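PDB 6WO6: RavA from Legionella pneumophila str. Paris, which is a Legionella pneumophila effector probably acting in cell invasion, with a biochemical activity that remains to be defined. Local coordinates for residues A[44-49]-A[117-122]; A[171-176]-A[204-209]. The protein carries 2 engineered substitutions. All coordinates share one frame; numbering follows the deposited sequence.

Interaction 1: A[44-49]-A[117-122]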
loop_
_atom_site.group_PDB
_atom_site.type_symbol
_atom_site.label_atom_id
_atom_site.label_comp_id
_atom_site.label_asym_id
_atom_site.label_seq_id
_atom_site.Cartn_x
_atom_site.Cartn_y
_atom_site.Cartn_z
ATOM N N LEU A 44 -22.289 -16.765 -21.127
ATOM C CA LEU A 44 -23.286 -15.700 -21.135
ATOM C C LEU A 44 -23.513 -15.138 -19.736
ATOM O O LEU A 44 -23.605 -13.917 -19.564
ATOM C CB LEU A 44 -24.597 -16.208 -21.730
ATOM C CG LEU A 44 -25.736 -15.192 -21.822
ATOM C CD1 LEU A 44 -25.304 -13.957 -22.597
ATOM C CD2 LEU A 44 -26.963 -15.821 -22.463
ATOM N N ALA A 45 -23.607 -16.005 -18.725
ATOM C CA ALA A 45 -23.748 -15.513 -17.359
ATOM C C ALA A 45 -22.539 -14.682 -16.950
ATOM O O ALA A 45 -22.683 -13.640 -16.295
ATOM C CB ALA A 45 -23.951 -16.680 -16.394
ATOM N N SER A 46 -21.339 -15.119 -17.342
ATOM C CA SER A 46 -20.128 -14.379 -17.005
ATOM C C SER A 46 -20.147 -12.984 -17.619
ATOM O O SER A 46 -19.847 -11.993 -16.942
ATOM C CB SER A 46 -18.897 -15.158 -17.468
ATOM O OG SER A 46 -18.692 -16.305 -16.661
ATOM N N ARG A 47 -20.497 -12.886 -18.906
ATOM C CA ARG A 47 -20.543 -11.574 -19.548
ATOM C C ARG A 47 -21.627 -10.695 -18.931
ATOM O O ARG A 47 -21.406 -9.503 -18.665
ATOM C CB ARG A 47 -20.773 -11.733 -21.049
ATOM C CG ARG A 47 -19.681 -12.507 -21.770
ATOM C CD ARG A 47 -20.084 -12.756 -23.206
ATOM N NE ARG A 47 -20.482 -11.516 -23.865
ATOM C CZ ARG A 47 -21.353 -11.451 -24.867
ATOM N NH1 ARG A 47 -21.930 -12.556 -25.321
ATOM N NH2 ARG A 47 -21.655 -10.280 -25.406
ATOM N N LEU A 48 -22.807 -11.276 -18.700
ATOM C CA LEU A 48 -23.913 -10.561 -18.079
ATOM C C LEU A 48 -23.505 -9.966 -16.737
ATOM O O LEU A 48 -23.864 -8.827 -16.415
ATOM C CB LEU A 48 -25.092 -11.527 -17.930
ATOM C CG LEU A 48 -26.457 -11.136 -17.368
ATOM C CD1 LEU A 48 -26.917 -9.828 -17.938
ATOM C CD2 LEU A 48 -27.463 -12.230 -17.703
ATOM N N VAL A 49 -22.733 -10.715 -15.949
ATOM C CA VAL A 49 -22.321 -10.217 -14.641
ATOM C C VAL A 49 -21.174 -9.215 -14.767
ATOM O O VAL A 49 -21.092 -8.257 -13.985
ATOM C CB VAL A 49 -21.967 -11.405 -13.725
ATOM C CG1 VAL A 49 -20.833 -11.062 -12.784
ATOM C CG2 VAL A 49 -23.189 -11.828 -12.931
ATOM N N ASN A 117 -13.122 -22.019 -9.201
ATOM C CA ASN A 117 -12.480 -22.900 -10.166
ATOM C C ASN A 117 -13.302 -23.030 -11.442
ATOM O O ASN A 117 -12.741 -23.044 -12.544
ATOM C CB ASN A 117 -12.252 -24.280 -9.542
ATOM C CG ASN A 117 -11.473 -25.212 -10.450
ATOM O OD1 ASN A 117 -10.592 -24.781 -11.195
ATOM N ND2 ASN A 117 -11.798 -26.500 -10.392
ATOM N N ASN A 118 -14.628 -23.119 -11.309
ATOM C CA ASN A 118 -15.498 -23.139 -12.480
ATOM C C ASN A 118 -15.545 -21.772 -13.150
ATOM O O ASN A 118 -15.488 -21.675 -14.382
ATOM C CB ASN A 118 -16.906 -23.585 -12.080
ATOM C CG ASN A 118 -16.947 -25.017 -11.582
ATOM O OD1 ASN A 118 -16.305 -25.903 -12.147
ATOM N ND2 ASN A 118 -17.705 -25.252 -10.516
ATOM N N PHE A 119 -15.649 -20.708 -12.356
ATOM C CA PHE A 119 -15.716 -19.337 -12.859
ATOM C C PHE A 119 -14.378 -18.624 -12.728
ATOM O O PHE A 119 -14.325 -17.448 -12.358
ATOM C CB PHE A 119 -16.808 -18.560 -12.129
ATOM C CG PHE A 119 -18.196 -19.083 -12.373
ATOM C CD1 PHE A 119 -18.707 -20.118 -11.605
ATOM C CD2 PHE A 119 -18.995 -18.531 -13.362
ATOM C CE1 PHE A 119 -19.985 -20.599 -11.825
ATOM C CE2 PHE A 119 -20.278 -19.006 -13.586
ATOM C CZ PHE A 119 -20.773 -20.041 -12.817
ATOM N N ASN A 120 -13.277 -19.315 -13.028
ATOM C CA ASN A 120 -11.961 -18.707 -12.849
ATOM C C ASN A 120 -11.709 -17.611 -13.877
ATOM O O ASN A 120 -11.121 -16.574 -13.549
ATOM C CB ASN A 120 -10.874 -19.776 -12.923
ATOM C CG ASN A 120 -9.542 -19.282 -12.401
ATOM O OD1 ASN A 120 -8.705 -18.790 -13.160
ATOM N ND2 ASN A 120 -9.336 -19.407 -11.092
ATOM N N LYS A 121 -12.135 -17.824 -15.126
ATOM C CA LYS A 121 -12.029 -16.769 -16.130
ATOM C C LYS A 121 -12.809 -15.530 -15.702
ATOM O O LYS A 121 -12.320 -14.400 -15.831
ATOM C CB LYS A 121 -12.526 -17.277 -17.484
ATOM C CG LYS A 121 -11.842 -18.551 -17.965
ATOM N N LEU A 122 -14.018 -15.725 -15.168
ATOM C CA LEU A 122 -14.802 -14.599 -14.669
ATOM C C LEU A 122 -14.105 -13.918 -13.497
ATOM O O LEU A 122 -14.121 -12.687 -13.388
ATOM C CB LEU A 122 -16.194 -15.072 -14.256
ATOM C CG LEU A 122 -17.029 -14.013 -13.532
ATOM C CD1 LEU A 122 -17.403 -12.882 -14.478
ATOM C CD2 LEU A 122 -18.263 -14.622 -12.898
#
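Ser46 and Leu122 form the centre of this contact between helix 38-51 and the start of helix 120-127. Their CA atoms are 5.8 Å apart, so the two backbones come close here.

Most of the touching is van der Waals contact between Leu122 and one turn of the first helix. Leu122 CD1 lies 3.6 Å from the backbone atom Ser46 O. The branch carrying it is swung to the side away from the backbone N, with CG anti to that nitrogen (chi1 172°). Closer to the backbone, Leu122 CB meets Ser46 OG at 3.7 Å. Leu122 thus lies along Ser46, from the hydroxyl to the carbonyl.

The purely apolar pairing is looser. Val49 CG1 approaches Leu122 CD1 at 4.2 Å, one helical turn on from Ser46. Ala84 touches both Val49 and Leu122, so helix 77-92 touches both members of the pair.

The aromatic contribution comes from Phe119, which sits in the break between helix 115-118 and helix 120-127, at the N-cap position of the latter. Its ring presents an edge to the serine: Phe119 CD2 is 4.0 Å from Ser46 OG, and the oxygen lies near the ring plane. Phe119 also packs on Leu42 and Gln83.

The polar group in the interface is satisfied within its own helix. Ser46 OG is anti to its carbonyl carbon (chi1 -71°) and is hydrogen-bonded to Leu42 O, one turn earlier.

Helix 38-51 thus meets the break between helices 115-118 and 120-127, with helix 77-92 beside both. The contact is mainly van der Waals in kind, with Leu122 and the Phe119 ring laid against a serine whose hydroxyl bonds within its own helix.

Interaction 2: A[171-176]-A[204-209]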
loop_
_atom_site.group_PDB
_atom_site.type_symbol
_atom_site.label_atom_id
_atom_site.label_comp_id
_atom_site.label_asym_id
_atom_site.label_seq_id
_atom_site.Cartn_x
_atom_site.Cartn_y
_atom_site.Cartn_z
ATOM N N PHE A 171 2.298 -6.706 0.261
ATOM C CA PHE A 171 2.660 -7.241 1.570
ATOM C C PHE A 171 4.131 -6.999 1.879
ATOM O O PHE A 171 4.484 -6.639 3.009
ATOM C CB PHE A 171 2.339 -8.735 1.637
ATOM C CG PHE A 171 0.910 -9.036 1.984
ATOM C CD1 PHE A 171 0.137 -8.104 2.653
ATOM C CD2 PHE A 171 0.343 -10.254 1.646
ATOM C CE1 PHE A 171 -1.181 -8.379 2.979
ATOM C CE2 PHE A 171 -0.974 -10.536 1.967
ATOM C CZ PHE A 171 -1.736 -9.597 2.634
ATOM N N ALA A 172 5.007 -7.191 0.885
ATOM C CA ALA A 172 6.431 -6.948 1.101
ATOM C C ALA A 172 6.699 -5.487 1.440
ATOM O O ALA A 172 7.483 -5.184 2.351
ATOM C CB ALA A 172 7.228 -7.363 -0.137
ATOM N N VAL A 173 6.065 -4.567 0.711
ATOM C CA VAL A 173 6.286 -3.146 0.970
ATOM C C VAL A 173 5.808 -2.776 2.372
ATOM O O VAL A 173 6.490 -2.043 3.101
ATOM C CB VAL A 173 5.609 -2.290 -0.114
ATOM C CG1 VAL A 173 5.551 -0.832 0.318
ATOM C CG2 VAL A 173 6.366 -2.417 -1.422
ATOM N N ARG A 174 4.645 -3.291 2.780
ATOM C CA ARG A 174 4.151 -3.012 4.129
ATOM C C ARG A 174 5.101 -3.563 5.189
ATOM O O ARG A 174 5.428 -2.879 6.169
ATOM C CB ARG A 174 2.750 -3.597 4.305
ATOM C CG ARG A 174 2.165 -3.405 5.695
ATOM C CD ARG A 174 1.485 -2.054 5.837
ATOM N NE ARG A 174 1.244 -1.711 7.235
ATOM C CZ ARG A 174 0.201 -2.132 7.947
ATOM N NH1 ARG A 174 0.071 -1.764 9.215
ATOM N NH2 ARG A 174 -0.709 -2.922 7.396
ATOM N N ARG A 175 5.554 -4.807 5.006
ATOM C CA ARG A 175 6.459 -5.426 5.968
ATOM C C ARG A 175 7.751 -4.630 6.109
ATOM O O ARG A 175 8.255 -4.436 7.223
ATOM C CB ARG A 175 6.760 -6.865 5.546
ATOM C CG ARG A 175 7.805 -7.570 6.392
ATOM C CD ARG A 175 8.298 -8.836 5.708
ATOM N NE ARG A 175 8.860 -8.556 4.389
ATOM C CZ ARG A 175 9.479 -9.455 3.629
ATOM N NH1 ARG A 175 9.958 -9.106 2.442
ATOM N NH2 ARG A 175 9.624 -10.703 4.056
ATOM N N ASP A 176 8.301 -4.154 4.988
ATOM C CA ASP A 176 9.569 -3.435 5.059
ATOM C C ASP A 176 9.393 -2.021 5.600
ATOM O O ASP A 176 10.307 -1.494 6.245
ATOM C CB ASP A 176 10.244 -3.412 3.690
ATOM C CG ASP A 176 10.952 -4.716 3.375
ATOM O OD1 ASP A 176 10.871 -5.652 4.202
ATOM O OD2 ASP A 176 11.593 -4.804 2.308
ATOM N N ALA A 204 2.209 3.433 -3.200
ATOM C CA ALA A 204 2.737 4.569 -2.449
ATOM C C ALA A 204 1.845 4.971 -1.279
ATOM O O ALA A 204 2.350 5.544 -0.303
ATOM C CB ALA A 204 2.940 5.766 -3.378
ATOM N N SER A 205 0.542 4.681 -1.350
ATOM C CA SER A 205 -0.349 5.012 -0.240
ATOM C C SER A 205 0.096 4.351 1.057
ATOM O O SER A 205 -0.174 4.873 2.144
ATOM C CB SER A 205 -1.783 4.601 -0.568
ATOM O OG SER A 205 -2.185 5.109 -1.825
ATOM N N LEU A 206 0.785 3.210 0.963
ATOM C CA LEU A 206 1.278 2.525 2.152
ATOM C C LEU A 206 2.266 3.367 2.947
ATOM O O LEU A 206 2.469 3.102 4.138
ATOM C CB LEU A 206 1.931 1.197 1.765
ATOM C CG LEU A 206 0.987 0.107 1.268
ATOM C CD1 LEU A 206 1.751 -1.185 1.027
ATOM C CD2 LEU A 206 -0.133 -0.100 2.270
ATOM N N PHE A 207 2.892 4.366 2.328
ATOM C CA PHE A 207 3.802 5.220 3.079
ATOM C C PHE A 207 3.073 6.274 3.904
ATOM O O PHE A 207 3.711 6.949 4.720
ATOM C CB PHE A 207 4.809 5.870 2.126
ATOM C CG PHE A 207 5.765 4.887 1.513
ATOM C CD1 PHE A 207 6.963 4.583 2.139
ATOM C CD2 PHE A 207 5.453 4.241 0.327
ATOM C CE1 PHE A 207 7.836 3.662 1.585
ATOM C CE2 PHE A 207 6.325 3.323 -0.234
ATOM C CZ PHE A 207 7.516 3.033 0.395
ATOM N N ASN A 208 1.751 6.399 3.743
ATOM C CA ASN A 208 0.974 7.315 4.573
ATOM C C ASN A 208 1.100 7.001 6.059
ATOM O O ASN A 208 0.736 7.839 6.891
ATOM C CB ASN A 208 -0.499 7.276 4.161
ATOM C CG ASN A 208 -0.745 7.911 2.803
ATOM O OD1 ASN A 208 0.172 8.448 2.180
ATOM N ND2 ASN A 208 -1.988 7.845 2.336
ATOM N N VAL A 209 1.609 5.818 6.410
ATOM C CA VAL A 209 1.778 5.469 7.814
ATOM C C VAL A 209 2.905 6.279 8.450
ATOM O O VAL A 209 2.904 6.499 9.666
ATOM C CB VAL A 209 2.012 3.950 7.954
ATOM C CG1 VAL A 209 3.309 3.535 7.274
ATOM C CG2 VAL A 209 2.010 3.531 9.415
#
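Leu206 points its CD1 methyl at the flank of helix 162-181, where it meets Val173 and Arg174. The torsions explain this reach. CG is anti to the carbonyl carbon (chi1 -70°), and CD1 continues the chain outward in an extended line (chi2 -175°), which makes this methyl the leading atom.

The side chains of Val173 and Leu206 meet at a slant. The closest pair is Val173 CG1 and Leu206 CD1, at 3.9 Å. Leu206 CD1 also lies 4.0 Å from the backbone atom Arg174 N and 4.2 Å from Arg174 CB. It therefore rests in the angle between two consecutive residues of the helix.

Phe207 comes in beside the leucine. Phe207 CE2 is 4.3 Å from Val173 CG1. The ring also stacks with Phe240 and packs on Ile177 and Leu181, further along helix 162-181.

Of the Arg174 side chain, it is CB that meets Leu206 CD1. The arginine chain bends at chi2 (85°), and its guanidinium group is engaged elsewhere: NH2 is hydrogen-bonded to Ala139 O, and NH1 forms a salt bridge with Glu178.

Leu136 and Glu140 of helix 131-141 also touch Leu206. The 3-10 segment 204-209, which follows helix 197-202, is thus seated against helix 162-181 by aliphatic and aromatic carbon. The side-chain chemistry across the two segments is apolar, and the one charged side chain involved keeps its charge for other partners.

In the fold
The two contacts follow each other along the chain: interaction 1 closes before interaction 2 opens. Their centres are about 33 Å apart and their nearest atoms about 18 Å, so they do not touch. The chain is elongated and helical. Interaction 2 lies near its middle, its centre about 5 Å from that of the chain. Interaction 1 sits toward the N-terminal end, its centre about 29 Å from that of the chain. Both are largely buried and pack a helix against a less regular region. Interaction 1 joins helix 38-51 to the helix break at Phe119. Interaction 2 joins helix 162-181 to the 3-10 segment 204-209.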